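Long-range contacts in fructokinase (PDB 5EYN), which phosphorylates fructose at the expense of ATP, as a fructokinase of the PfkB family in the ribokinase clan: residues 20-25 / 135-140; 113-118 / 176-181; 131-136 / 160-165. All blocks are in the same frame, centred on the assembly; numbering follows the deposited sequence.

Contact 1 (20-25 / 135-140); sequences RVWLTG and KGEWLH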
# COMPACT_ATOMS: atom_id res chain seq x y z
N ARG A 20 -9.98 24.80 20.62
CA ARG A 20 -9.83 23.89 19.49
C ARG A 20 -8.40 23.40 19.40
O ARG A 20 -7.46 24.19 19.54
CB ARG A 20 -10.19 24.60 18.19
CG ARG A 20 -10.02 23.73 16.96
CD ARG A 20 -10.44 24.47 15.70
NE ARG A 20 -11.89 24.63 15.63
CZ ARG A 20 -12.56 25.77 15.79
NH1 ARG A 20 -11.92 26.91 16.04
NH2 ARG A 20 -13.88 25.78 15.70
N VAL A 21 -8.24 22.10 19.19
CA VAL A 21 -6.94 21.51 18.88
C VAL A 21 -6.93 21.11 17.41
O VAL A 21 -7.75 20.29 16.98
CB VAL A 21 -6.65 20.29 19.75
CG1 VAL A 21 -5.26 19.74 19.45
CG2 VAL A 21 -6.80 20.63 21.23
N TRP A 22 -6.01 21.70 16.66
CA TRP A 22 -5.78 21.35 15.26
C TRP A 22 -4.72 20.28 15.19
O TRP A 22 -3.68 20.37 15.84
CB TRP A 22 -5.26 22.58 14.49
CG TRP A 22 -6.28 23.63 14.20
CD1 TRP A 22 -6.43 24.82 14.86
CD2 TRP A 22 -7.28 23.62 13.17
NE1 TRP A 22 -7.44 25.54 14.31
CE2 TRP A 22 -7.99 24.83 13.27
CE3 TRP A 22 -7.65 22.70 12.18
CZ2 TRP A 22 -9.04 25.15 12.42
CZ3 TRP A 22 -8.69 23.02 11.34
CH2 TRP A 22 -9.38 24.22 11.46
N LEU A 23 -4.99 19.27 14.37
CA LEU A 23 -4.07 18.19 14.07
C LEU A 23 -3.78 18.25 12.58
O LEU A 23 -4.67 18.47 11.78
CB LEU A 23 -4.68 16.83 14.45
CG LEU A 23 -5.01 16.50 15.91
CD1 LEU A 23 -3.86 16.80 16.83
CD2 LEU A 23 -6.26 17.25 16.37
N THR A 24 -2.53 18.03 12.21
CA THR A 24 -2.18 17.96 10.81
C THR A 24 -1.15 16.87 10.58
O THR A 24 -0.38 16.55 11.48
CB THR A 24 -1.65 19.32 10.30
OG1 THR A 24 -1.38 19.25 8.90
CG2 THR A 24 -0.36 19.74 11.01
N GLY A 25 -1.17 16.29 9.39
CA GLY A 25 -0.19 15.29 9.03
C GLY A 25 -0.83 14.14 8.30
O GLY A 25 -1.67 14.34 7.43
N LYS A 135 -6.13 32.85 18.36
CA LYS A 135 -5.46 32.90 19.65
C LYS A 135 -5.99 31.81 20.58
O LYS A 135 -7.19 31.56 20.66
CB LYS A 135 -5.65 34.28 20.27
CG LYS A 135 -4.90 34.50 21.55
CD LYS A 135 -5.21 35.89 22.10
CE LYS A 135 -4.66 36.08 23.51
NZ LYS A 135 -3.18 36.00 23.56
N GLY A 136 -5.08 31.13 21.28
CA GLY A 136 -5.45 30.14 22.27
C GLY A 136 -5.70 28.75 21.73
O GLY A 136 -5.87 27.80 22.49
N GLU A 137 -5.72 28.59 20.41
CA GLU A 137 -5.84 27.27 19.83
C GLU A 137 -4.53 26.51 19.96
O GLU A 137 -3.47 27.10 20.21
CB GLU A 137 -6.27 27.35 18.37
CG GLU A 137 -7.70 27.85 18.19
CD GLU A 137 -8.13 27.90 16.74
OE1 GLU A 137 -7.27 27.97 15.84
OE2 GLU A 137 -9.35 27.89 16.48
N TRP A 138 -4.61 25.20 19.77
CA TRP A 138 -3.45 24.32 19.76
C TRP A 138 -3.25 23.77 18.36
O TRP A 138 -4.21 23.57 17.61
CB TRP A 138 -3.64 23.15 20.74
CG TRP A 138 -3.42 23.53 22.15
CD1 TRP A 138 -4.31 24.12 22.99
CD2 TRP A 138 -2.21 23.38 22.88
NE1 TRP A 138 -3.72 24.35 24.21
CE2 TRP A 138 -2.42 23.90 24.17
CE3 TRP A 138 -0.95 22.86 22.57
CZ2 TRP A 138 -1.44 23.92 25.14
CZ3 TRP A 138 0.04 22.89 23.54
CH2 TRP A 138 -0.21 23.42 24.80
N LEU A 139 -1.99 23.52 18.03
CA LEU A 139 -1.62 22.79 16.82
C LEU A 139 -0.68 21.67 17.23
O LEU A 139 0.33 21.93 17.88
CB LEU A 139 -0.91 23.71 15.83
CG LEU A 139 -0.33 23.04 14.58
CD1 LEU A 139 -1.43 22.52 13.70
CD2 LEU A 139 0.53 24.05 13.83
N HIS A 140 -1.01 20.43 16.86
CA HIS A 140 -0.13 19.30 17.12
C HIS A 140 0.39 18.70 15.82
O HIS A 140 -0.37 18.50 14.87
CB HIS A 140 -0.86 18.22 17.91
CG HIS A 140 -0.04 17.02 18.19
ND1 HIS A 140 0.99 17.03 19.11
CD2 HIS A 140 -0.05 15.77 17.65
CE1 HIS A 140 1.57 15.84 19.13
NE2 HIS A 140 0.94 15.05 18.27
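E137 CG starts anti to its own carbonyl carbon (chi1 -69°) and R20 CG anti to its backbone N; beyond CG the glutamate runs on extended, whereas the arginine bends at chi3 (-72°), which places NE. The two chains lie side by side, pointing the same way. E137 OE2 takes R20 NH1 in a salt bridge of 2.8 Å; it lies in the guanidinium plane and is met nearly along its C-O axis, although the two flat groups are turned 83° apart. E137 OE1 accepts the indole N-H, 2.9 Å from W22 NE1, within the ring plane but from above the carboxylate plane. Glutamate suits this place because one buried carboxylate can serve a charge and an indole N-H at once, and a second donor, the backbone N of Q134, also binds OE1. R20 CD lies over one face of the W22 ring, so this methylene packs on the rim of the indole while the charge reaches E137. Beneath these groups the backbones pair as parallel strands: W138 N bonds R20 O, W22 N bonds W138 O (2.8 Å) and H140 N bonds W22 O, with a weak T24 N to H140 O bond at the end. V21, L23, W138 and H140 share one face, where L23 CD1 meets H140 CB at 3.5 Å. V21 and L23 offer apolar branches to the helices there, and H140, polar at its far end, is satisfied by S170 through ND1. W22 and L139 share the other face. Strands 21-24 and 138-142 are neighbours within the large, mainly parallel sheet of the ribokinase-like α/β fold. Strand 61-68 pairs with the far edge of 21-24, helices 46-56 and 264-278 cover the face of V21 and H140, and helix 151-165 covers that of W22 and L139.

Contact 2 (113-118 / 176-181); sequences FTFMVK and REEVWS. With FRU (beta-D-fructofuranose), chain B.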
# COMPACT_ATOMS: atom_id res chain seq x y z
N PHE A 113 6.60 -0.83 11.88
CA PHE A 113 5.89 -0.30 10.72
C PHE A 113 6.68 -0.39 9.43
O PHE A 113 7.87 -0.11 9.42
CB PHE A 113 5.54 1.18 10.94
CG PHE A 113 4.72 1.43 12.17
CD1 PHE A 113 5.23 2.18 13.20
CD2 PHE A 113 3.43 0.93 12.29
CE1 PHE A 113 4.49 2.42 14.34
CE2 PHE A 113 2.67 1.17 13.43
CZ PHE A 113 3.20 1.91 14.46
N THR A 114 6.01 -0.78 8.36
CA THR A 114 6.55 -0.66 7.02
C THR A 114 5.63 0.25 6.21
O THR A 114 4.44 -0.05 6.06
CB THR A 114 6.62 -2.02 6.30
OG1 THR A 114 7.42 -2.93 7.06
CG2 THR A 114 7.22 -1.87 4.90
N PHE A 115 6.17 1.35 5.71
CA PHE A 115 5.41 2.31 4.93
C PHE A 115 5.40 1.93 3.47
O PHE A 115 6.44 1.94 2.81
CB PHE A 115 5.99 3.71 5.14
CG PHE A 115 5.72 4.24 6.52
CD1 PHE A 115 4.68 5.12 6.74
CD2 PHE A 115 6.44 3.77 7.60
CE1 PHE A 115 4.39 5.55 8.02
CE2 PHE A 115 6.14 4.21 8.87
CZ PHE A 115 5.12 5.09 9.09
N MET A 116 4.24 1.56 2.95
CA MET A 116 4.15 1.11 1.57
C MET A 116 4.02 2.23 0.55
O MET A 116 4.33 2.03 -0.62
CB MET A 116 3.01 0.11 1.38
CG MET A 116 3.15 -1.14 2.21
SD MET A 116 4.69 -2.02 1.98
CE MET A 116 4.54 -2.52 0.26
N VAL A 117 3.55 3.40 0.99
CA VAL A 117 3.30 4.51 0.09
C VAL A 117 4.22 5.66 0.47
O VAL A 117 4.03 6.32 1.50
CB VAL A 117 1.82 4.96 0.11
CG1 VAL A 117 1.58 6.07 -0.89
CG2 VAL A 117 0.90 3.78 -0.17
N LYS A 118 5.20 5.91 -0.39
CA LYS A 118 6.23 6.91 -0.16
C LYS A 118 6.54 7.57 -1.50
O LYS A 118 7.06 6.92 -2.38
CB LYS A 118 7.50 6.25 0.38
CG LYS A 118 7.30 5.59 1.74
CD LYS A 118 8.62 5.23 2.42
CE LYS A 118 9.46 4.33 1.56
NZ LYS A 118 10.69 3.91 2.29
N ARG A 176 9.74 8.07 12.20
CA ARG A 176 9.59 7.00 11.23
C ARG A 176 10.57 7.28 10.10
O ARG A 176 10.23 7.90 9.08
CB ARG A 176 8.15 6.95 10.71
CG ARG A 176 7.06 6.88 11.79
CD ARG A 176 6.99 5.54 12.50
NE ARG A 176 5.82 5.56 13.36
CZ ARG A 176 5.80 5.98 14.61
NH1 ARG A 176 6.89 6.36 15.24
NH2 ARG A 176 4.65 6.00 15.27
N GLU A 177 11.82 6.87 10.29
CA GLU A 177 12.91 7.30 9.42
C GLU A 177 12.68 6.95 7.97
O GLU A 177 13.06 7.72 7.09
CB GLU A 177 14.24 6.69 9.88
CG GLU A 177 15.46 7.19 9.13
CD GLU A 177 16.73 6.54 9.65
OE1 GLU A 177 16.88 5.31 9.50
OE2 GLU A 177 17.56 7.26 10.23
N GLU A 178 12.07 5.80 7.70
CA GLU A 178 12.01 5.35 6.31
C GLU A 178 11.15 6.24 5.42
O GLU A 178 11.24 6.19 4.20
CB GLU A 178 11.52 3.91 6.19
CG GLU A 178 10.00 3.77 6.32
CD GLU A 178 9.49 2.51 5.60
OE1 GLU A 178 9.63 2.37 4.35
OE2 GLU A 178 8.98 1.65 6.30
N VAL A 179 10.32 7.08 6.04
CA VAL A 179 9.47 7.98 5.27
C VAL A 179 10.28 9.13 4.64
O VAL A 179 9.83 9.76 3.67
CB VAL A 179 8.35 8.52 6.21
CG1 VAL A 179 7.46 9.56 5.54
CG2 VAL A 179 7.51 7.37 6.71
N TRP A 180 11.45 9.42 5.19
CA TRP A 180 12.30 10.52 4.73
C TRP A 180 13.06 10.11 3.49
O TRP A 180 13.80 9.13 3.50
CB TRP A 180 13.30 10.90 5.83
CG TRP A 180 12.63 11.43 7.04
CD1 TRP A 180 11.79 10.76 7.89
CD2 TRP A 180 12.68 12.77 7.53
NE1 TRP A 180 11.33 11.60 8.86
CE2 TRP A 180 11.85 12.84 8.67
CE3 TRP A 180 13.35 13.92 7.11
CZ2 TRP A 180 11.68 14.01 9.39
CZ3 TRP A 180 13.18 15.09 7.84
CH2 TRP A 180 12.35 15.12 8.96
N SER A 181 12.90 10.85 2.40
CA SER A 181 13.70 10.57 1.22
C SER A 181 15.17 10.91 1.47
O SER A 181 16.05 10.30 0.85
CB SER A 181 13.12 11.26 -0.01
OG SER A 181 13.29 12.66 0.01
C1 FRU B . 2.51 6.86 11.31
C2 FRU B . 2.17 5.70 12.22
C3 FRU B . 0.88 4.96 11.95
C4 FRU B . 0.34 4.62 13.30
C5 FRU B . 0.90 5.71 14.14
C6 FRU B . 1.20 5.32 15.56
O1 FRU B . 1.62 7.92 11.48
O2 FRU B . 3.23 4.80 12.13
O3 FRU B . 1.16 3.88 11.12
O4 FRU B . -1.05 4.63 13.37
O5 FRU B . 2.08 6.20 13.52
O6 FRU B . 1.74 6.39 16.29
O HOH W 1 10.16 -0.48 8.69
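E178 OE1 is held by K118 NZ in a salt bridge of 2.8 Å, on its anti lone pair, and by R97 of the second subunit. The other oxygen, E178 OE2, accepts the backbone N-H of F115 at 2.9 Å, almost straight (173°) but from above the carboxylate plane. K118 NZ grips E178 O as well, 3.0 Å away and from above the carbonyl plane, so the ammonium holds both ends of this residue. Lysine has the length and the several N-H groups for that double role, and its charge probably helps keep E178 ionised. The E178 chain starts between its backbone N and carbonyl carbon (chi1 79°), which turns CG toward the strand. Behind it, V179 CG2 sits over the centre of the F115 ring, 3.6 Å from the centroid, a CH-pi contact.

The strand 113-115 belongs to the small four-stranded sheet that, in PfkB kinases, forms a lid over the sugar, and the loop 176-181 comes from the large domain. Bound fructose sits at the end of the contact where F113, F115 and R176 meet. R176 NE donates to FRU O2 (3.0 Å) and R176 NH2 to FRU O5 (3.1 Å), while NH2 also bonds the beryllium trifluoride. FRU O2 rests over the centre of the F113 ring, whose plane is only 15° from that of the guanidinium; F113 CE1 lies over one guanidinium face. F115 CZ approaches R176 CG at 3.8 Å.

Contact 3 (131-136 / 160-165); sequences PSFQKG and AQMKEV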
# COMPACT_ATOMS: atom_id res chain seq x y z
N PRO A 131 -5.59 26.08 7.49
CA PRO A 131 -6.80 26.83 7.84
C PRO A 131 -6.49 28.02 8.72
O PRO A 131 -5.36 28.21 9.17
CB PRO A 131 -7.62 25.80 8.63
CG PRO A 131 -6.60 24.95 9.27
CD PRO A 131 -5.43 24.88 8.32
N SER A 132 -7.50 28.85 8.94
CA SER A 132 -7.32 30.03 9.77
C SER A 132 -7.25 29.60 11.23
O SER A 132 -8.06 28.78 11.69
CB SER A 132 -8.47 31.01 9.56
OG SER A 132 -9.68 30.41 10.00
N PHE A 133 -6.25 30.14 11.93
CA PHE A 133 -6.02 29.84 13.33
C PHE A 133 -6.43 31.04 14.17
O PHE A 133 -6.50 32.17 13.69
CB PHE A 133 -4.54 29.57 13.59
CG PHE A 133 -3.99 28.35 12.90
CD1 PHE A 133 -4.75 27.21 12.70
CD2 PHE A 133 -2.68 28.36 12.44
CE1 PHE A 133 -4.19 26.10 12.08
CE2 PHE A 133 -2.13 27.26 11.84
CZ PHE A 133 -2.90 26.14 11.65
N GLN A 134 -6.67 30.79 15.45
CA GLN A 134 -7.04 31.84 16.37
C GLN A 134 -6.26 31.73 17.67
O GLN A 134 -5.80 30.64 18.04
CB GLN A 134 -8.54 31.77 16.67
CG GLN A 134 -9.39 31.94 15.42
CD GLN A 134 -10.88 31.91 15.72
OE1 GLN A 134 -11.38 32.70 16.51
NE2 GLN A 134 -11.59 30.99 15.08
N LYS A 135 -6.13 32.85 18.36
CA LYS A 135 -5.46 32.90 19.65
C LYS A 135 -5.99 31.81 20.58
O LYS A 135 -7.19 31.56 20.66
CB LYS A 135 -5.65 34.28 20.27
CG LYS A 135 -4.90 34.50 21.55
CD LYS A 135 -5.21 35.89 22.10
CE LYS A 135 -4.66 36.08 23.51
NZ LYS A 135 -3.18 36.00 23.56
N GLY A 136 -5.08 31.13 21.28
CA GLY A 136 -5.45 30.14 22.27
C GLY A 136 -5.70 28.75 21.73
O GLY A 136 -5.87 27.80 22.49
N ALA A 160 4.58 28.47 12.33
CA ALA A 160 4.88 29.89 12.46
C ALA A 160 3.59 30.71 12.56
O ALA A 160 3.51 31.68 13.32
CB ALA A 160 5.74 30.39 11.30
N GLN A 161 2.56 30.30 11.81
CA GLN A 161 1.29 31.04 11.82
C GLN A 161 0.53 30.84 13.13
O GLN A 161 -0.07 31.78 13.66
CB GLN A 161 0.42 30.63 10.62
CG GLN A 161 0.98 31.09 9.29
CD GLN A 161 0.31 30.42 8.11
OE1 GLN A 161 -0.84 29.99 8.19
NE2 GLN A 161 1.02 30.31 7.02
N MET A 162 0.57 29.63 13.67
CA MET A 162 -0.08 29.40 14.94
C MET A 162 0.61 30.20 16.05
O MET A 162 -0.06 30.80 16.89
CB MET A 162 -0.10 27.91 15.30
CG MET A 162 -0.85 27.63 16.59
SD MET A 162 -2.56 28.19 16.57
CE MET A 162 -3.37 26.76 15.84
N LYS A 163 1.94 30.25 16.02
CA LYS A 163 2.68 31.02 17.01
C LYS A 163 2.34 32.50 16.88
O LYS A 163 2.14 33.19 17.87
CB LYS A 163 4.19 30.81 16.85
CG LYS A 163 4.63 29.40 17.22
CD LYS A 163 6.09 29.10 16.88
CE LYS A 163 7.07 29.83 17.75
NZ LYS A 163 6.95 29.41 19.17
N GLU A 164 2.25 32.98 15.64
CA GLU A 164 2.04 34.41 15.41
C GLU A 164 0.70 34.88 15.97
O GLU A 164 0.59 36.00 16.48
CB GLU A 164 2.13 34.70 13.92
CG GLU A 164 1.87 36.12 13.50
CD GLU A 164 1.93 36.26 12.00
OE1 GLU A 164 1.39 35.38 11.29
OE2 GLU A 164 2.56 37.22 11.52
N VAL A 165 -0.32 34.04 15.85
CA VAL A 165 -1.67 34.41 16.27
C VAL A 165 -1.88 34.23 17.77
O VAL A 165 -2.92 34.61 18.31
CB VAL A 165 -2.74 33.62 15.47
CG1 VAL A 165 -2.91 32.22 16.04
CG2 VAL A 165 -4.06 34.36 15.45
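M162 CE rests over one face of the F133 ring, 3.6 Å from its centroid and displaced toward the CG side, where CE comes to 3.4 Å from F133 CG. The sulfur is farther off, M162 SD standing 4.5 Å from the same centroid and oblique to the ring, so that this Met-aromatic contact is made chiefly by the methyl group as a CH-pi interaction. Bends at chi2 (58°) and chi3 (87°) fold the methionine's end back over the ring; a flexible, unbranched thioether can make that turn. Q161 C lies at the ring edge, 4.1 Å from F133 CD2. On the opposite face P131 O lies over the ring centre. Phenylalanine suits this position because its flat ring offers two faces, one to M162 CE on the helix and one to P131 O of its own loop. The loop 131-136 thus passes along the last turns of helix 151-165 just before it enters strand 138-142, at the start of a beta-alpha-beta crossover whose helix leads on to strand 168-172. One turn on along the helix, V165 CG2 touches F133 O at 3.7 Å and V165 CG1 touches Q134 C at 3.8 Å, compact branches that fit against a backbone. K135 CA approaches V165 O at 3.3 Å, and the lysine's chain then leads away from the helix. Farther out, W22 packs on F133, P131 and M162, and G136 pairs with G166 through the backbone, tying the loop down.

How the contacts relate
Contacts 1 and 3 form one continuous patch, their centres 9 Å apart, sharing K135 and G136; the loop of contact 3 runs straight into the strand of contact 1, and the two touch mainly through W22. Together they join strands 21-24 and 138-142 of the large sheet to helix 151-165. Contact 2 lies about 25 Å from contact 1 and 30 Å from contact 3, centre to centre, where the small sheet closes on the sugar. Along the chain the segments of contacts 1 and 2 alternate, and contact 3 is nested within the loop closed by contact 2. Of the three, only contact 2 holds fructose-binding residues and meets the second subunit; other parts of the chain complete the site.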